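Local coordinates for protein NADH dehydrogenase, putative (Plasmodium falciparum, PDB 5JWC) that probably oxidises NADH with its bound FAD and passes the electrons to ubiquinone, as a type II NADH dehydrogenase of the malaria parasite, at residues N144-D149 with V266-K271; Y151-K156 with Y290-W295; H190-G195 with S229-G234. One frame throughout, in Å; residues are numbered along the deposited sequence.

All three contacts lie in the part of the chain assigned to the pyridine nucleotide-disulphide oxidoreductase family. Contacts 2 and 3 belong to one parallel five-stranded sheet. Strand 292-295 of contact 2 runs beside strand 190-194 of contact 3, and the two centres are about 10 Å apart. Contact 1 packs a turn against strand 264-269 of a separate antiparallel sheet. Its centre is about 11 Å from that of contact 2 and about 14 Å from that of contact 3. Along the chain the segments of contacts 1 and 2 alternate, and contact 3 is nested inside both. The arrangement resembles the NAD(P)H-binding domain of the family, and Val155 of contact 2 touches the bound FAD.

Contact 1 of 3, residues N144-D149 with V266-K271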
loop_
_atom_site.group_PDB
_atom_site.type_symbol
_atom_site.label_atom_id
_atom_site.label_comp_id
_atom_site.label_asym_id
_atom_site.label_seq_id
_atom_site.Cartn_x
_atom_site.Cartn_y
_atom_site.Cartn_z
ATOM N N ASN A 144 21.033 -10.636 -20.304
ATOM C CA ASN A 144 21.803 -11.746 -19.750
ATOM C C ASN A 144 23.063 -11.284 -19.028
ATOM O O ASN A 144 23.984 -12.065 -18.842
ATOM C CB ASN A 144 22.188 -12.751 -20.841
ATOM C CG ASN A 144 20.981 -13.419 -21.470
ATOM O OD1 ASN A 144 20.758 -13.314 -22.680
ATOM N ND2 ASN A 144 20.190 -14.101 -20.649
ATOM N N ILE A 145 23.099 -10.014 -18.637
ATOM C CA ILE A 145 24.214 -9.478 -17.873
ATOM C C ILE A 145 24.192 -10.126 -16.505
ATOM O O ILE A 145 23.160 -10.155 -15.829
ATOM C CB ILE A 145 24.147 -7.945 -17.762
ATOM C CG1 ILE A 145 24.154 -7.329 -19.157
ATOM C CG2 ILE A 145 25.311 -7.403 -16.934
ATOM C CD1 ILE A 145 23.873 -5.854 -19.166
ATOM N N ASN A 146 25.320 -10.716 -16.135
ATOM C CA ASN A 146 25.425 -11.455 -14.892
ATOM C C ASN A 146 25.019 -10.594 -13.705
ATOM O O ASN A 146 25.537 -9.488 -13.530
ATOM C CB ASN A 146 26.852 -11.973 -14.717
ATOM C CG ASN A 146 27.063 -12.672 -13.394
ATOM O OD1 ASN A 146 26.435 -13.700 -13.112
ATOM N ND2 ASN A 146 27.956 -12.119 -12.567
ATOM N N GLY A 147 24.065 -11.091 -12.919
ATOM C CA GLY A 147 23.710 -10.459 -11.660
ATOM C C GLY A 147 22.570 -9.443 -11.636
ATOM O O GLY A 147 22.109 -9.065 -10.554
ATOM N N VAL A 148 22.122 -8.953 -12.789
ATOM C CA VAL A 148 21.046 -7.963 -12.730
ATOM C C VAL A 148 19.709 -8.581 -12.295
ATOM O O VAL A 148 18.980 -7.965 -11.524
ATOM C CB VAL A 148 20.909 -7.122 -14.065
ATOM C CG1 VAL A 148 21.924 -7.478 -15.107
ATOM C CG2 VAL A 148 19.470 -6.956 -14.542
ATOM N N ASP A 149 19.377 -9.786 -12.741
ATOM C CA ASP A 149 18.099 -10.345 -12.301
ATOM C C ASP A 149 18.156 -10.684 -10.802
ATOM O O ASP A 149 17.159 -10.569 -10.085
ATOM C CB ASP A 149 17.726 -11.581 -13.123
ATOM C CG ASP A 149 16.244 -11.607 -13.500
ATOM O OD1 ASP A 149 15.404 -11.147 -12.688
ATOM O OD2 ASP A 149 15.926 -12.048 -14.627
ATOM N N VAL A 266 26.620 -1.040 -18.195
ATOM C CA VAL A 266 26.885 -2.027 -17.163
ATOM C C VAL A 266 27.250 -3.368 -17.791
ATOM O O VAL A 266 26.628 -3.783 -18.760
ATOM C CB VAL A 266 25.665 -2.189 -16.242
ATOM C CG1 VAL A 266 25.892 -3.321 -15.262
ATOM C CG2 VAL A 266 25.381 -0.873 -15.523
ATOM N N ILE A 267 28.268 -4.033 -17.251
ATOM C CA ILE A 267 28.708 -5.308 -17.798
ATOM C C ILE A 267 28.656 -6.436 -16.785
ATOM O O ILE A 267 28.740 -7.603 -17.148
ATOM C CB ILE A 267 30.136 -5.205 -18.349
ATOM C CG1 ILE A 267 31.068 -4.646 -17.277
ATOM C CG2 ILE A 267 30.149 -4.322 -19.577
ATOM C CD1 ILE A 267 32.523 -4.564 -17.703
ATOM N N ASP A 268 28.500 -6.086 -15.516
ATOM C CA ASP A 268 28.412 -7.093 -14.472
ATOM C C ASP A 268 27.829 -6.510 -13.193
ATOM O O ASP A 268 28.087 -5.359 -12.852
ATOM C CB ASP A 268 29.790 -7.692 -14.177
ATOM C CG ASP A 268 29.707 -8.909 -13.287
ATOM O OD1 ASP A 268 29.265 -9.961 -13.786
ATOM O OD2 ASP A 268 30.059 -8.814 -12.087
ATOM N N VAL A 269 27.051 -7.310 -12.483
ATOM C CA VAL A 269 26.485 -6.862 -11.216
ATOM C C VAL A 269 26.769 -7.880 -10.118
ATOM O O VAL A 269 26.452 -9.052 -10.261
ATOM C CB VAL A 269 24.962 -6.622 -11.319
ATOM C CG1 VAL A 269 24.396 -6.170 -9.966
ATOM C CG2 VAL A 269 24.656 -5.581 -12.412
ATOM N N ASP A 270 27.365 -7.408 -9.026
ATOM C CA ASP A 270 27.598 -8.227 -7.838
ATOM C C ASP A 270 26.715 -7.702 -6.703
ATOM O O ASP A 270 25.971 -6.745 -6.892
ATOM C CB ASP A 270 29.083 -8.180 -7.438
ATOM C CG ASP A 270 29.598 -9.508 -6.892
ATOM O OD1 ASP A 270 28.771 -10.404 -6.590
ATOM O OD2 ASP A 270 30.844 -9.655 -6.780
ATOM N N LYS A 271 26.812 -8.307 -5.523
ATOM C CA LYS A 271 25.929 -7.936 -4.424
ATOM C C LYS A 271 26.158 -6.506 -3.931
ATOM O O LYS A 271 25.199 -5.785 -3.666
ATOM C CB LYS A 271 26.072 -8.914 -3.254
ATOM C CG LYS A 271 25.027 -8.684 -2.167
ATOM C CD LYS A 271 25.046 -9.784 -1.124
ATOM C CE LYS A 271 23.978 -9.542 -0.070
ATOM N NZ LYS A 271 24.020 -10.572 1.001
HETATM O O HOH W 1 27.791 -10.185 -17.288
#
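Asn146 reaches Asp268 with its side-chain amide. Its CB lies 3.3 Å from Asp268 OD1. Asn146 CG is anti to the backbone N (chi1 176°), which carries the amide alongside the carboxylate, both side chains pointing the same way. This CG is 3.5 Å from Asp268 OD1. At the tip, Asn146 ND2 donates to Asp268 OD1 over 2.8 Å, so CB, CG and ND2 all meet one oxygen. The N-H points almost straight at it, at 164°, and meets it on the syn side. The planes of amide and carboxylate are 23° apart. The oxygen lies in the amide plane, but the amide nitrogen sits a little out of the carboxylate plane.

The backbone adds a second bond. Val269 N donates to Asn146 O at 2.9 Å. This carbonyl belongs to a type II beta turn from Ile145 to Val148, which leads into helix 148-151. Gly147 is the N-cap of that helix. The turn sits against the end of strand 264-269, an outer strand of a three-stranded antiparallel sheet. Ile267 and Asp268 share backbone bonds with His275 of strand 273-278, the next strand of the sheet.

Gly147 takes the third position of the turn with a positive phi. Its CA approaches Val269 O at 3.4 Å in a nearly straight CA-H...O contact. Beside it, Val148 CG1 rests 4.3 Å from Val269 CG2.

Ile145 covers the earlier part of the strand. Ile145 CG2 touches Ile267 O at 3.4 Å, and its CD1 is 3.5 Å from Val266 O. Trp295 touches both Ile145 and Val266. A water accepts from Asn146 N and donates to Ile267 O, bridging the turn and the strand.

Contact 2 of 3, residues Y151-K156 with Y290-W295; sequences YAYFVK and YGLLIW
Tyr153 is gripped through both its backbone N and O by strand 292-295. Strand 153-154 is a short, weakly bonded edge strand of the five-stranded parallel sheet, a Rossmann-like arrangement, and is held mainly at Tyr153. Tyr153 N donates to Leu293 O at 2.8 Å with an almost straight N-H. Trp295 N donates back to Tyr153 O at 2.7 Å, with the donor tilted from the carbonyl plane.

Side chains fill in around these bonds. The Tyr153 ring crosses Leu292 at about a right angle, its CD2 3.6 Å from Leu292 CD1. Trp295 CG is anti to the backbone N (chi1 -157°), which runs the side chain alongside Phe154. The ring planes are 63° apart, and the touch is through Trp295 CB, at the edge of the Phe154 ring and 3.7 Å from Phe154 CD1. The methyl of Ala152 packs on Leu293 CD2. The Tyr290 side chain meets Tyr151 at about a right angle, with its OH 3.4 Å from Tyr151 CB.

Waters extend the pairing at both ends. One accepts from Leu293 N and donates to Tyr151 O. The other accepts from Val155 N and donates to Trp295 O, where the direct N to O separation is too long for a bond.

Further out, the Tyr290 hydroxyl bonds to Asp270 O. Ile164 of helix 158-174 covers Tyr153 and Val155, and Val155 also touches the FAD. On the inner side of Val155, its CG2 meets Ile294 CG2 at 3.4 Å, closer than two methyl groups normally sit.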
loop_
_atom_site.group_PDB
_atom_site.type_symbol
_atom_site.label_atom_id
_atom_site.label_comp_id
_atom_site.label_asym_id
_atom_site.label_seq_id
_atom_site.Cartn_x
_atom_site.Cartn_y
_atom_site.Cartn_z
ATOM N N TYR A 151 20.145 -9.013 -8.458
ATOM C CA TYR A 151 20.411 -7.903 -7.548
ATOM C C TYR A 151 19.727 -6.577 -7.886
ATOM O O TYR A 151 19.577 -5.731 -7.009
ATOM C CB TYR A 151 21.923 -7.660 -7.451
ATOM C CG TYR A 151 22.696 -8.834 -6.875
ATOM C CD1 TYR A 151 22.482 -9.260 -5.571
ATOM C CD2 TYR A 151 23.657 -9.497 -7.625
ATOM C CE1 TYR A 151 23.193 -10.338 -5.038
ATOM C CE2 TYR A 151 24.376 -10.561 -7.101
ATOM C CZ TYR A 151 24.141 -10.974 -5.811
ATOM O OH TYR A 151 24.858 -12.034 -5.299
ATOM N N ALA A 152 19.325 -6.388 -9.140
ATOM C CA ALA A 152 18.765 -5.100 -9.561
ATOM C C ALA A 152 17.252 -5.041 -9.360
ATOM O O ALA A 152 16.581 -6.072 -9.403
ATOM C CB ALA A 152 19.099 -4.831 -11.013
ATOM N N TYR A 153 16.727 -3.831 -9.158
ATOM C CA TYR A 153 15.282 -3.598 -9.106
ATOM C C TYR A 153 14.779 -3.094 -10.465
ATOM O O TYR A 153 15.290 -2.096 -10.984
ATOM C CB TYR A 153 14.942 -2.574 -8.017
ATOM C CG TYR A 153 15.143 -3.107 -6.618
ATOM C CD1 TYR A 153 14.054 -3.464 -5.825
ATOM C CD2 TYR A 153 16.416 -3.268 -6.093
ATOM C CE1 TYR A 153 14.232 -3.963 -4.557
ATOM C CE2 TYR A 153 16.603 -3.764 -4.819
ATOM C CZ TYR A 153 15.508 -4.108 -4.056
ATOM O OH TYR A 153 15.687 -4.610 -2.794
ATOM N N PHE A 154 13.779 -3.769 -11.028
ATOM C CA PHE A 154 13.180 -3.322 -12.279
ATOM C C PHE A 154 12.126 -2.247 -12.014
ATOM O O PHE A 154 11.719 -2.051 -10.867
ATOM C CB PHE A 154 12.552 -4.497 -13.028
ATOM C CG PHE A 154 13.530 -5.579 -13.386
ATOM C CD1 PHE A 154 14.865 -5.283 -13.592
ATOM C CD2 PHE A 154 13.110 -6.894 -13.525
ATOM C CE1 PHE A 154 15.779 -6.279 -13.924
ATOM C CE2 PHE A 154 14.017 -7.897 -13.856
ATOM C CZ PHE A 154 15.356 -7.583 -14.055
ATOM N N VAL A 155 11.690 -1.558 -13.073
ATOM C CA VAL A 155 10.666 -0.531 -12.959
ATOM C C VAL A 155 9.596 -0.736 -14.000
ATOM O O VAL A 155 9.468 0.076 -14.914
ATOM C CB VAL A 155 11.223 0.905 -13.160
ATOM C CG1 VAL A 155 10.276 1.937 -12.536
ATOM C CG2 VAL A 155 12.566 1.037 -12.568
ATOM N N LYS A 156 8.818 -1.802 -13.895
ATOM C CA LYS A 156 7.870 -2.042 -14.974
ATOM C C LYS A 156 6.419 -1.989 -14.515
ATOM O O LYS A 156 5.527 -1.750 -15.325
ATOM C CB LYS A 156 8.163 -3.373 -15.660
ATOM C CG LYS A 156 8.489 -3.193 -17.151
ATOM C CD LYS A 156 8.131 -4.430 -17.939
ATOM C CE LYS A 156 6.631 -4.578 -17.939
ATOM N NZ LYS A 156 6.092 -5.124 -19.164
ATOM N N TYR A 290 27.385 0.248 -4.470
ATOM C CA TYR A 290 25.998 0.712 -4.523
ATOM C C TYR A 290 25.154 0.115 -3.402
ATOM O O TYR A 290 25.446 -0.979 -2.930
ATOM C CB TYR A 290 25.370 0.357 -5.867
ATOM C CG TYR A 290 24.957 -1.091 -5.999
ATOM C CD1 TYR A 290 25.858 -2.066 -6.412
ATOM C CD2 TYR A 290 23.660 -1.487 -5.707
ATOM C CE1 TYR A 290 25.471 -3.390 -6.530
ATOM C CE2 TYR A 290 23.267 -2.802 -5.819
ATOM C CZ TYR A 290 24.173 -3.752 -6.237
ATOM O OH TYR A 290 23.778 -5.065 -6.361
ATOM N N GLY A 291 24.086 0.811 -3.019
ATOM C CA GLY A 291 23.108 0.267 -2.095
ATOM C C GLY A 291 21.799 -0.126 -2.763
ATOM O O GLY A 291 21.125 -1.063 -2.342
ATOM N N LEU A 292 21.439 0.600 -3.813
ATOM C CA LEU A 292 20.212 0.334 -4.551
ATOM C C LEU A 292 20.490 0.496 -6.036
ATOM O O LEU A 292 20.916 1.571 -6.468
ATOM C CB LEU A 292 19.100 1.294 -4.089
ATOM C CG LEU A 292 17.787 1.439 -4.874
ATOM C CD1 LEU A 292 17.073 0.109 -5.038
ATOM C CD2 LEU A 292 16.863 2.456 -4.176
ATOM N N LEU A 293 20.258 -0.565 -6.802
ATOM C CA LEU A 293 20.493 -0.553 -8.244
ATOM C C LEU A 293 19.166 -0.687 -8.980
ATOM O O LEU A 293 18.453 -1.676 -8.814
ATOM C CB LEU A 293 21.435 -1.682 -8.666
ATOM C CG LEU A 293 21.773 -1.802 -10.157
ATOM C CD1 LEU A 293 22.504 -0.562 -10.651
ATOM C CD2 LEU A 293 22.626 -3.051 -10.382
ATOM N N ILE A 294 18.839 0.313 -9.791
ATOM C CA ILE A 294 17.568 0.337 -10.497
ATOM C C ILE A 294 17.796 0.133 -11.989
ATOM O O ILE A 294 18.542 0.883 -12.619
ATOM C CB ILE A 294 16.822 1.656 -10.230
ATOM C CG1 ILE A 294 16.419 1.718 -8.761
ATOM C CG2 ILE A 294 15.577 1.794 -11.124
ATOM C CD1 ILE A 294 16.172 3.123 -8.239
ATOM N N TRP A 295 17.162 -0.896 -12.546
ATOM C CA TRP A 295 17.320 -1.225 -13.955
ATOM C C TRP A 295 16.126 -0.691 -14.751
ATOM O O TRP A 295 15.050 -1.292 -14.760
ATOM C CB TRP A 295 17.453 -2.742 -14.134
ATOM C CG TRP A 295 18.135 -3.167 -15.397
ATOM C CD1 TRP A 295 17.540 -3.556 -16.580
ATOM C CD2 TRP A 295 19.544 -3.274 -15.606
ATOM N NE1 TRP A 295 18.506 -3.885 -17.505
ATOM C CE2 TRP A 295 19.739 -3.731 -16.927
ATOM C CE3 TRP A 295 20.663 -3.036 -14.802
ATOM C CZ2 TRP A 295 21.008 -3.944 -17.454
ATOM C CZ3 TRP A 295 21.921 -3.260 -15.332
ATOM C CH2 TRP A 295 22.080 -3.703 -16.639
HETATM O O HOH W 2 19.764 -3.007 -5.613
HETATM O O HOH W 3 12.692 -1.951 -15.754
#

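Contact 3 of 3, residues H190-G195 with S229-G234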
loop_
_atom_site.group_PDB
_atom_site.type_symbol
_atom_site.label_atom_id
_atom_site.label_comp_id
_atom_site.label_asym_id
_atom_site.label_seq_id
_atom_site.Cartn_x
_atom_site.Cartn_y
_atom_site.Cartn_z
ATOM N N HIS A 190 24.378 4.943 -1.946
ATOM C CA HIS A 190 24.569 5.284 -3.342
ATOM C C HIS A 190 23.480 4.620 -4.181
ATOM O O HIS A 190 23.393 3.407 -4.244
ATOM C CB HIS A 190 25.961 4.861 -3.837
ATOM C CG HIS A 190 26.148 5.076 -5.305
ATOM N ND1 HIS A 190 26.667 4.103 -6.139
ATOM C CD2 HIS A 190 25.841 6.126 -6.104
ATOM C CE1 HIS A 190 26.699 4.569 -7.383
ATOM N NE2 HIS A 190 26.201 5.789 -7.383
ATOM N N VAL A 191 22.642 5.433 -4.804
ATOM C CA VAL A 191 21.589 4.905 -5.662
ATOM C C VAL A 191 22.074 5.043 -7.098
ATOM O O VAL A 191 22.549 6.106 -7.503
ATOM C CB VAL A 191 20.252 5.646 -5.469
ATOM C CG1 VAL A 191 19.180 5.053 -6.395
ATOM C CG2 VAL A 191 19.805 5.563 -3.997
ATOM N N ALA A 192 21.997 3.950 -7.838
ATOM C CA ALA A 192 22.420 3.907 -9.224
ATOM C C ALA A 192 21.244 3.538 -10.090
ATOM O O ALA A 192 20.552 2.549 -9.813
ATOM C CB ALA A 192 23.547 2.898 -9.412
ATOM N N VAL A 193 21.012 4.336 -11.129
ATOM C CA VAL A 193 19.911 4.104 -12.032
ATOM C C VAL A 193 20.494 3.817 -13.412
ATOM O O VAL A 193 21.245 4.625 -13.962
ATOM C CB VAL A 193 18.956 5.310 -12.088
ATOM C CG1 VAL A 193 17.883 5.090 -13.152
ATOM C CG2 VAL A 193 18.341 5.580 -10.692
ATOM N N VAL A 194 20.154 2.660 -13.959
ATOM C CA VAL A 194 20.718 2.239 -15.231
ATOM C C VAL A 194 19.755 2.495 -16.380
ATOM O O VAL A 194 18.711 1.852 -16.489
ATOM C CB VAL A 194 21.073 0.756 -15.198
ATOM C CG1 VAL A 194 21.734 0.333 -16.518
ATOM C CG2 VAL A 194 21.986 0.484 -14.015
ATOM N N GLY A 195 20.107 3.449 -17.232
ATOM C CA GLY A 195 19.296 3.766 -18.393
ATOM C C GLY A 195 18.989 5.249 -18.477
ATOM O O GLY A 195 18.409 5.798 -17.547
ATOM N N SER A 229 23.698 8.169 -9.107
ATOM C CA SER A 229 24.339 8.146 -10.410
ATOM C C SER A 229 23.341 7.624 -11.429
ATOM O O SER A 229 22.578 6.717 -11.122
ATOM C CB SER A 229 25.588 7.252 -10.391
ATOM O OG SER A 229 26.515 7.683 -9.412
ATOM N N ILE A 230 23.350 8.176 -12.638
ATOM C CA ILE A 230 22.583 7.589 -13.734
ATOM C C ILE A 230 23.550 7.142 -14.826
ATOM O O ILE A 230 24.493 7.852 -15.165
ATOM C CB ILE A 230 21.501 8.568 -14.281
ATOM C CG1 ILE A 230 20.675 7.910 -15.396
ATOM C CG2 ILE A 230 22.103 9.883 -14.734
ATOM C CD1 ILE A 230 19.467 8.763 -15.826
ATOM N N ILE A 231 23.330 5.940 -15.343
ATOM C CA ILE A 231 24.270 5.322 -16.262
ATOM C C ILE A 231 23.620 5.110 -17.619
ATOM O O ILE A 231 22.531 4.521 -17.706
ATOM C CB ILE A 231 24.766 3.983 -15.702
ATOM C CG1 ILE A 231 25.572 4.223 -14.423
ATOM C CG2 ILE A 231 25.610 3.237 -16.736
ATOM C CD1 ILE A 231 25.184 3.313 -13.305
ATOM N N GLU A 232 24.280 5.587 -18.674
ATOM C CA GLU A 232 23.696 5.545 -20.011
ATOM C C GLU A 232 24.785 5.308 -21.077
ATOM O O GLU A 232 25.801 5.994 -21.091
ATOM C CB GLU A 232 22.920 6.842 -20.271
ATOM C CG GLU A 232 22.539 7.130 -21.731
ATOM C CD GLU A 232 21.780 6.003 -22.406
ATOM O OE1 GLU A 232 21.003 5.281 -21.724
ATOM O OE2 GLU A 232 21.983 5.819 -23.631
ATOM N N GLY A 233 24.559 4.337 -21.957
ATOM C CA GLY A 233 25.532 3.973 -22.977
ATOM C C GLY A 233 25.908 5.073 -23.965
ATOM O O GLY A 233 27.081 5.210 -24.322
ATOM N N GLY A 234 24.924 5.865 -24.394
ATOM C CA GLY A 234 25.150 6.930 -25.360
ATOM C C GLY A 234 25.567 8.208 -24.672
ATOM O O GLY A 234 25.630 8.249 -23.444
#
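This is a parallel beta pairing between the middle strand 190-194 and its neighbour 227-232 in the five-stranded sheet. The chain passes from the first strand through helix 198-218 before entering the second, so the pair belongs to a beta-alpha-beta crossover. Gly195 starts a GxGxxG pattern, consistent with the dinucleotide-binding turn of a Rossmann domain.

Four backbone bonds hold the strands together. Ser229 N donates to Val191 O at 2.9 Å. Val193 N donates to Ser229 O, and Ile231 N to Val193 O. Gly195 N closes the series on Ile231 O at 2.7 Å. Ser229, Val193 and Ile231 therefore each use both backbone N and O on the partner strand.

Side chains pack on both faces. On one, Ile231 CD1 lies 4.2 Å from Ala192 CB and also near Val194 CG2. Phe274 covers Ala192 and Ile231 on this face. On the other, Ile230 CG1 touches Val193 O, and its CD1 lies 3.6 Å from Gly195 O. Thr204 of helix 198-218 covers Val193 and Ile230.

At the start of the pairing His190 meets Ser229. With CG anti to the backbone N (chi1 174°), the imidazole reaches across, and Ser229 OG lies at its edge, near the ring plane. His190 NE2 and Ser229 OG are 2.8 Å apart and hydrogen-bonded. ND1 bonds to Ser289 O, so both ring nitrogens have partners and the rotation of the ring is fixed. At the far end Glu232 bends at chi2. OE1 accepts from Gly196 N, while OE2 accepts from Gly234 N at 3.0 Å. One carboxylate thus ties the glycine turn after the first strand to the turn after the second, and these amides probably stabilise its negative charge.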